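Local coordinates for protein putative short-chain dehydrogenase/reductase (Burkholderia xenovorans, PDB 5JY1) that binds NAD and is probably an oxidoreductase of the short-chain dehydrogenase/reductase family, perhaps reducing 3-oxoacyl groups carried on acyl carrier protein, at residues A[125-128]-A[129-133]. Numbering follows the deposited sequence.
Sequences WATW and WAMRA
Trp129 folds its indole back along helix 113-141 onto Trp125, one turn earlier. With CG beside its own backbone N (chi1 -73°), the ring lies alongside that turn, Trp125 O over one face, and CB of Trp125 sits over the face of its six-membered ring, 4.0 Å from the centroid, as a CH-pi contact. The two indoles are inclined to each other, Trp125 CE3 coming within 3.6 Å of Trp129 CZ2. Trp128 meets the same indole differently: its edge is turned to the five-membered ring of Trp129 in an offset edge-to-face pair, planes at 66°, with the two CD1 atoms 3.7 Å apart. Ala130 adds little bulk; its N bonds to Ala126 O, one of four bonds across the junction in which an N-H reaches the carbonyl four residues back, and its methyl faces Leu95 and Asn97 of strand 94-97. Met131 runs beside Thr127 in the same direction, its SD 3.5 Å from Thr127 CG2, and both pack the helix against the parallel Rossmann-type sheet and helix 162-182. The Arg132 chain curls over a face of Trp128: Arg132 CD stands 3.5 Å from the centroid of the five-membered ring, and the guanidinium continues across the indole, tilted 17° from its plane. Arg132 NE lies 3.2 Å from Trp128 NE1; both are donors, so they do not bond to each other. Polar ends turn instead to a second subunit, consistent with the long-helix interface common in SDR enzymes: its Lys111 O takes Arg132 NH1, and NE1 of Trp128 and of Trp129 each hold one oxygen of its Asp113. An apolar aromatic cluster thus presents two N-H groups to a carboxylate, whose charged form the long, weak ion pair with Arg132 NH2 may modestly favour.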
loop_
_atom_site.group_PDB
_atom_site.type_symbol
_atom_site.label_atom_id
_atom_site.label_comp_id
_atom_site.label_asym_id
_atom_site.label_seq_id
_atom_site.Cartn_x
_atom_site.Cartn_y
_atom_site.Cartn_z
ATOM N N TRP A 125 23.282 4.964 -1.385
ATOM C CA TRP A 125 24.474 4.511 -2.096
ATOM C C TRP A 125 25.136 3.339 -1.381
ATOM O O TRP A 125 25.570 2.369 -2.020
ATOM C CB TRP A 125 25.456 5.669 -2.250
ATOM C CG TRP A 125 25.090 6.597 -3.377
ATOM C CD1 TRP A 125 24.452 7.803 -3.280
ATOM C CD2 TRP A 125 25.338 6.382 -4.769
ATOM N NE1 TRP A 125 24.288 8.356 -4.539
ATOM C CE2 TRP A 125 24.833 7.502 -5.465
ATOM C CE3 TRP A 125 25.956 5.353 -5.495
ATOM C CZ2 TRP A 125 24.930 7.626 -6.855
ATOM C CZ3 TRP A 125 26.039 5.468 -6.868
ATOM C CH2 TRP A 125 25.535 6.601 -7.538
ATOM N N ALA A 126 25.222 3.410 -0.055
ATOM C CA ALA A 126 25.799 2.299 0.700
ATOM C C ALA A 126 25.086 0.988 0.395
ATOM O O ALA A 126 25.732 -0.054 0.232
ATOM C CB ALA A 126 25.732 2.598 2.194
ATOM N N THR A 127 23.749 1.017 0.352
ATOM C CA THR A 127 22.976 -0.182 0.044
ATOM C C THR A 127 23.221 -0.638 -1.388
ATOM O O THR A 127 23.455 -1.823 -1.644
ATOM C CB THR A 127 21.488 0.096 0.284
ATOM O OG1 THR A 127 21.272 0.339 1.678
ATOM C CG2 THR A 127 20.630 -1.069 -0.155
ATOM N N TRP A 128 23.173 0.302 -2.336
ATOM C CA TRP A 128 23.463 0.018 -3.741
ATOM C C TRP A 128 24.822 -0.655 -3.924
ATOM O O TRP A 128 24.928 -1.687 -4.596
ATOM C CB TRP A 128 23.396 1.339 -4.518
ATOM C CG TRP A 128 23.878 1.384 -5.964
ATOM C CD1 TRP A 128 25.138 1.675 -6.398
ATOM C CD2 TRP A 128 23.071 1.250 -7.144
ATOM N NE1 TRP A 128 25.176 1.691 -7.775
ATOM C CE2 TRP A 128 23.915 1.434 -8.255
ATOM C CE3 TRP A 128 21.712 0.998 -7.366
ATOM C CZ2 TRP A 128 23.450 1.358 -9.568
ATOM C CZ3 TRP A 128 21.256 0.915 -8.666
ATOM C CH2 TRP A 128 22.115 1.092 -9.750
ATOM N N TRP A 129 25.877 -0.072 -3.342
ATOM C CA TRP A 129 27.218 -0.626 -3.513
ATOM C C TRP A 129 27.326 -2.008 -2.883
ATOM O O TRP A 129 27.928 -2.921 -3.461
ATOM C CB TRP A 129 28.254 0.307 -2.889
ATOM C CG TRP A 129 28.512 1.557 -3.657
ATOM C CD1 TRP A 129 28.532 1.699 -5.014
ATOM C CD2 TRP A 129 28.785 2.852 -3.110
ATOM N NE1 TRP A 129 28.812 3.011 -5.348
ATOM C CE2 TRP A 129 28.968 3.737 -4.196
ATOM C CE3 TRP A 129 28.885 3.351 -1.807
ATOM C CZ2 TRP A 129 29.251 5.088 -4.018
ATOM C CZ3 TRP A 129 29.171 4.700 -1.632
ATOM C CH2 TRP A 129 29.350 5.550 -2.734
ATOM N N ALA A 130 26.759 -2.179 -1.690
ATOM C CA ALA A 130 26.893 -3.463 -1.016
ATOM C C ALA A 130 26.092 -4.543 -1.727
ATOM O O ALA A 130 26.563 -5.678 -1.860
ATOM C CB ALA A 130 26.465 -3.335 0.444
ATOM N N MET A 131 24.879 -4.215 -2.193
ATOM C CA MET A 131 24.086 -5.192 -2.943
ATOM C C MET A 131 24.815 -5.668 -4.190
ATOM O O MET A 131 24.868 -6.870 -4.468
ATOM C CB MET A 131 22.734 -4.592 -3.327
ATOM C CG MET A 131 21.824 -4.426 -2.140
ATOM S SD MET A 131 20.273 -3.594 -2.547
ATOM C CE MET A 131 19.620 -4.668 -3.793
ATOM N N ARG A 132 25.350 -4.733 -4.978
ATOM C CA ARG A 132 26.020 -5.143 -6.207
ATOM C C ARG A 132 27.328 -5.893 -5.938
ATOM O O ARG A 132 27.700 -6.767 -6.727
ATOM C CB ARG A 132 26.235 -3.922 -7.104
ATOM C CG ARG A 132 24.907 -3.442 -7.722
ATOM C CD ARG A 132 24.810 -1.912 -7.885
ATOM N NE ARG A 132 25.939 -1.325 -8.614
ATOM C CZ ARG A 132 26.014 -1.226 -9.939
ATOM N NH1 ARG A 132 25.045 -1.705 -10.708
ATOM N NH2 ARG A 132 27.065 -0.641 -10.504
ATOM N N ALA A 133 28.015 -5.608 -4.823
ATOM C CA ALA A 133 29.226 -6.365 -4.503
ATOM C C ALA A 133 28.894 -7.767 -3.999
ATOM O O ALA A 133 29.518 -8.746 -4.428
ATOM C CB ALA A 133 30.070 -5.615 -3.473
#